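Side-chain contacts in thioesterase superfamily (Jannaschia sp., PDB 2OAF), which probably hydrolyses thioesters, as a hot-dog-fold member of the thioesterase superfamily whose natural substrate is not established: residues B[48-51]-B[52-56]; B[140-143]-B[144-148]. All coordinates share one frame; numbering follows the deposited sequence.

Contact 1 (B[48-51]-B[52-56])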
loop_
_atom_site.group_PDB
_atom_site.type_symbol
_atom_site.label_atom_id
_atom_site.label_comp_id
_atom_site.label_asym_id
_atom_site.label_seq_id
_atom_site.Cartn_x
_atom_site.Cartn_y
_atom_site.Cartn_z
ATOM N N ASP B 48 8.731 -10.099 -10.048
ATOM C CA ASP B 48 7.733 -11.164 -9.964
ATOM C C ASP B 48 7.272 -11.595 -11.367
ATOM O O ASP B 48 7.129 -12.795 -11.629
ATOM C CB ASP B 48 6.537 -10.712 -9.117
ATOM C CG ASP B 48 5.442 -11.748 -9.071
ATOM O OD1 ASP B 48 5.513 -12.667 -8.241
ATOM O OD2 ASP B 48 4.524 -11.658 -9.889
ATOM N N ALA B 49 7.053 -10.624 -12.264
ATOM C CA ALA B 49 6.658 -10.914 -13.649
ATOM C C ALA B 49 7.775 -11.608 -14.443
ATOM O O ALA B 49 7.511 -12.386 -15.358
ATOM C CB ALA B 49 6.167 -9.611 -14.396
ATOM N N TRP B 50 9.023 -11.299 -14.106
ATOM C CA TRP B 50 10.178 -11.964 -14.747
ATOM C C TRP B 50 10.127 -13.449 -14.411
ATOM O O TRP B 50 10.250 -14.296 -15.266
ATOM C CB TRP B 50 11.511 -11.333 -14.309
ATOM C CG TRP B 50 12.704 -11.847 -15.028
ATOM C CD1 TRP B 50 13.334 -11.269 -16.108
ATOM C CD2 TRP B 50 13.442 -13.050 -14.730
ATOM N NE1 TRP B 50 14.419 -12.053 -16.496
ATOM C CE2 TRP B 50 14.491 -13.151 -15.677
ATOM C CE3 TRP B 50 13.319 -14.042 -13.766
ATOM C CZ2 TRP B 50 15.370 -14.192 -15.681
ATOM C CZ3 TRP B 50 14.236 -15.106 -13.767
ATOM C CH2 TRP B 50 15.224 -15.168 -14.706
ATOM N N TRP B 51 9.915 -13.756 -13.145
ATOM C CA TRP B 51 9.786 -15.150 -12.731
ATOM C C TRP B 51 8.630 -15.846 -13.423
ATOM O O TRP B 51 8.749 -16.988 -13.802
ATOM C CB TRP B 51 9.627 -15.253 -11.206
ATOM C CG TRP B 51 10.864 -14.982 -10.471
ATOM C CD1 TRP B 51 11.157 -13.877 -9.763
ATOM C CD2 TRP B 51 11.990 -15.850 -10.357
ATOM N NE1 TRP B 51 12.390 -13.986 -9.193
ATOM C CE2 TRP B 51 12.938 -15.187 -9.550
ATOM C CE3 TRP B 51 12.291 -17.113 -10.861
ATOM C CZ2 TRP B 51 14.176 -15.747 -9.220
ATOM C CZ3 TRP B 51 13.544 -17.679 -10.534
ATOM C CH2 TRP B 51 14.465 -16.982 -9.717
ATOM N N SER B 52 7.495 -15.178 -13.552
ATOM C CA SER B 52 6.368 -15.765 -14.284
ATOM C C SER B 52 6.749 -16.093 -15.722
ATOM O O SER B 52 6.384 -17.118 -16.237
ATOM C CB SER B 52 5.172 -14.820 -14.300
ATOM O OG SER B 52 4.585 -14.786 -13.030
ATOM N N GLU B 53 7.479 -15.192 -16.358
ATOM C CA GLU B 53 7.836 -15.350 -17.746
ATOM C C GLU B 53 8.807 -16.518 -17.959
ATOM O O GLU B 53 8.644 -17.298 -18.891
ATOM C CB GLU B 53 8.469 -14.039 -18.248
ATOM C CG GLU B 53 8.871 -14.038 -19.700
ATOM C CD GLU B 53 7.695 -14.153 -20.651
ATOM O OE1 GLU B 53 6.554 -13.786 -20.263
ATOM O OE2 GLU B 53 7.938 -14.614 -21.796
ATOM N N TYR B 54 9.831 -16.620 -17.115
ATOM C CA TYR B 54 10.923 -17.585 -17.352
ATOM C C TYR B 54 10.892 -18.832 -16.487
ATOM O O TYR B 54 11.491 -19.834 -16.859
ATOM C CB TYR B 54 12.276 -16.869 -17.261
ATOM C CG TYR B 54 12.381 -15.790 -18.336
ATOM C CD1 TYR B 54 12.450 -16.142 -19.668
ATOM C CD2 TYR B 54 12.331 -14.434 -18.021
ATOM C CE1 TYR B 54 12.530 -15.194 -20.654
ATOM C CE2 TYR B 54 12.393 -13.460 -19.013
ATOM C CZ TYR B 54 12.496 -13.850 -20.331
ATOM O OH TYR B 54 12.573 -12.927 -21.359
ATOM N N HIS B 55 10.201 -18.790 -15.352
ATOM C CA HIS B 55 10.056 -19.968 -14.508
ATOM C C HIS B 55 8.656 -20.568 -14.605
ATOM O O HIS B 55 8.524 -21.765 -14.773
ATOM C CB HIS B 55 10.404 -19.671 -13.062
ATOM C CG HIS B 55 10.109 -20.806 -12.132
ATOM N ND1 HIS B 55 8.990 -20.833 -11.331
ATOM C CD2 HIS B 55 10.764 -21.969 -11.898
ATOM C CE1 HIS B 55 8.976 -21.952 -10.626
ATOM N NE2 HIS B 55 10.042 -22.657 -10.948
ATOM N N GLY B 56 7.616 -19.749 -14.499
ATOM C CA GLY B 56 6.261 -20.225 -14.733
ATOM C C GLY B 56 5.218 -19.309 -14.136
ATOM O O GLY B 56 5.518 -18.551 -13.230
HETATM O O HOH W 1 3.500 -12.181 -12.534
#
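The carbonyl oxygen of W51 takes two backbone donors at once, H55 N at 2.8 Å from W51 O and G56 N at 3.1 Å from the same W51 O. G56 N lies in the carbonyl plane and H55 N is tilted from it; one acceptor thus serves two successive N-H groups where the helix ends and G56 turns away with positive phi. Within the same last turn, Y54 crosses W50 at about a right angle. Its CD2 sits 3.4 Å from W50 CE2, over one indole face and displaced toward the rim, while Y54 CB makes a CH-pi contact nearly along the normal of the six-membered ring, 4.3 Å from its centroid. The Y54 ring and the five-membered ring of W50 are oblique, their planes 50° apart. With CG anti to the backbone N (chi1 -173°), the W50 indole extends toward the next turn, where Y54 meets it. This is the C-terminal end of helix 39-54, the long central helix that the antiparallel sheet wraps in the hot-dog fold; F106 of that sheet meets W50 edge-to-face. W51 instead offers its edge, with H55 CB near the indole plane, 3.9 Å from W51 CE3. One turn earlier, a water bridges D48 and S52, donating to D48 OD2 at 2.9 Å and bonded also to S52 OG, while D48 OD1 accepts from W60 N at the start of the next helix.

Contact 2 (B[140-143]-B[144-148])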
loop_
_atom_site.group_PDB
_atom_site.type_symbol
_atom_site.label_atom_id
_atom_site.label_comp_id
_atom_site.label_asym_id
_atom_site.label_seq_id
_atom_site.Cartn_x
_atom_site.Cartn_y
_atom_site.Cartn_z
ATOM N N HIS B 140 18.552 -26.077 -11.094
ATOM C CA HIS B 140 17.502 -25.929 -12.128
ATOM C C HIS B 140 17.140 -24.465 -12.342
ATOM O O HIS B 140 16.866 -24.068 -13.460
ATOM C CB HIS B 140 16.227 -26.761 -11.866
ATOM C CG HIS B 140 15.425 -26.314 -10.676
ATOM N ND1 HIS B 140 15.793 -26.598 -9.377
ATOM C CD2 HIS B 140 14.250 -25.638 -10.592
ATOM C CE1 HIS B 140 14.893 -26.100 -8.546
ATOM N NE2 HIS B 140 13.944 -25.519 -9.256
ATOM N N LEU B 141 17.156 -23.662 -11.287
ATOM C CA LEU B 141 16.928 -22.235 -11.455
ATOM C C LEU B 141 18.126 -21.567 -12.146
ATOM O O LEU B 141 17.954 -20.739 -13.033
ATOM C CB LEU B 141 16.566 -21.574 -10.106
ATOM C CG LEU B 141 15.224 -22.088 -9.550
ATOM C CD1 LEU B 141 14.846 -21.340 -8.303
ATOM C CD2 LEU B 141 14.035 -22.044 -10.585
ATOM N N ARG B 142 19.339 -21.954 -11.777
ATOM C CA ARG B 142 20.510 -21.433 -12.433
ATOM C C ARG B 142 20.408 -21.605 -13.946
ATOM O O ARG B 142 20.790 -20.726 -14.711
ATOM C CB ARG B 142 21.732 -22.168 -11.908
ATOM C CG ARG B 142 23.028 -21.708 -12.545
ATOM C CD ARG B 142 24.188 -22.345 -11.865
ATOM N NE ARG B 142 24.347 -21.911 -10.482
ATOM C CZ ARG B 142 24.992 -20.810 -10.114
ATOM N NH1 ARG B 142 25.517 -19.976 -11.011
ATOM N NH2 ARG B 142 25.092 -20.527 -8.824
ATOM N N ALA B 143 19.936 -22.768 -14.374
ATOM C CA ALA B 143 19.825 -23.079 -15.803
ATOM C C ALA B 143 18.842 -22.150 -16.513
ATOM O O ALA B 143 19.066 -21.778 -17.664
ATOM C CB ALA B 143 19.426 -24.536 -16.005
ATOM N N LEU B 144 17.779 -21.743 -15.814
ATOM C CA LEU B 144 16.805 -20.789 -16.358
ATOM C C LEU B 144 17.314 -19.359 -16.363
ATOM O O LEU B 144 16.936 -18.576 -17.246
ATOM C CB LEU B 144 15.516 -20.754 -15.516
ATOM C CG LEU B 144 14.690 -22.025 -15.439
ATOM C CD1 LEU B 144 13.471 -21.730 -14.557
ATOM C CD2 LEU B 144 14.296 -22.545 -16.841
ATOM N N ILE B 145 18.108 -19.003 -15.347
ATOM C CA ILE B 145 18.519 -17.614 -15.120
ATOM C C ILE B 145 19.706 -17.195 -16.015
ATOM O O ILE B 145 19.672 -16.169 -16.691
ATOM C CB ILE B 145 18.933 -17.408 -13.649
ATOM C CG1 ILE B 145 17.728 -17.641 -12.717
ATOM C CG2 ILE B 145 19.531 -16.001 -13.485
ATOM C CD1 ILE B 145 18.088 -18.003 -11.284
ATOM N N GLU B 146 20.754 -18.017 -16.020
ATOM C CA GLU B 146 22.030 -17.679 -16.694
ATOM C C GLU B 146 21.961 -17.204 -18.146
ATOM O O GLU B 146 22.697 -16.271 -18.519
ATOM C CB GLU B 146 23.034 -18.843 -16.563
ATOM C CG GLU B 146 23.575 -18.906 -15.149
ATOM C CD GLU B 146 24.647 -19.947 -14.912
ATOM O OE1 GLU B 146 24.674 -20.997 -15.603
ATOM O OE2 GLU B 146 25.449 -19.699 -13.986
ATOM N N PRO B 147 21.096 -17.819 -18.973
ATOM C CA PRO B 147 20.979 -17.323 -20.358
ATOM C C PRO B 147 20.531 -15.863 -20.484
ATOM O O PRO B 147 20.663 -15.270 -21.572
ATOM C CB PRO B 147 19.911 -18.242 -20.983
ATOM C CG PRO B 147 19.914 -19.461 -20.126
ATOM C CD PRO B 147 20.196 -18.960 -18.735
ATOM N N HIS B 148 20.002 -15.292 -19.406
ATOM C CA HIS B 148 19.500 -13.924 -19.454
ATOM C C HIS B 148 20.436 -12.896 -18.823
ATOM O O HIS B 148 20.124 -11.702 -18.824
ATOM C CB HIS B 148 18.110 -13.864 -18.839
ATOM C CG HIS B 148 17.152 -14.811 -19.479
ATOM N ND1 HIS B 148 16.551 -14.551 -20.690
ATOM C CD2 HIS B 148 16.722 -16.038 -19.096
ATOM C CE1 HIS B 148 15.792 -15.581 -21.028
ATOM N NE2 HIS B 148 15.871 -16.492 -20.073
#
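R142 and E146, one helical turn apart, join through a salt bridge in which R142 NH1 donates to E146 OE2 at 3.0 Å with an N-H...O angle of 155°. The oxygen lies in the guanidinium plane, at its edge, yet the donor comes from above the carboxylate plane, and the two planes stand 75° apart. A bend at chi3 (-66°) swings the guanidinium toward E146, one turn further on, and the carboxylate also rests against the aliphatic part of the arginine, E146 CD being 3.4 Å from R142 CG. The second terminal nitrogen, NH2, bonds to G100 O, which holds the arginine against the loop beyond strand 90-99. E146 itself is on the exposed side. The more buried flank of this short C-terminal helix, 139-145, lies beside the end of the central helix of the hot-dog fold. There I145 is buried against W50 and W51, its CG1 pressed to 3.1 Å from L141 O and its CD1 lying 4.1 Å from L141 CB, and L141 CD2 meets L144 CD1 at 4.0 Å. Both leucines touch H55. The backbone changes character here: I145 N bonds to L141 O at 2.9 Å, nearly along the carbonyl axis, and E146 N bonds to R142 O almost straight, before residues 146-148 tighten into a 3-10 turn. On the exposed side P147, which has no N-H to give, sets CD 3.2 Å from A143 O.

How the contacts relate
Contacts 1 and 2 show side chains meeting three to five residues apart along a helix, at two depths of one fold. Contact 1 closes the long central helix 39-54 and is largely aromatic, with both tryptophans buried; contact 2 lies farther from the centre of the chain, on helix 139-145, and mixes a leucine and isoleucine flank with a salt bridge whose glutamate is exposed. The end of helix 39-54 packs along helix 139-145 and the 3-10 turn after it: Y54 CE1 comes within 3.3 Å of H148 CE1, and H55 CD2 lies 3.5 Å from L141 CD2. Polar groups differ likewise, a bridging water and a doubly used carbonyl in 48-56, a charged pair in 140-148.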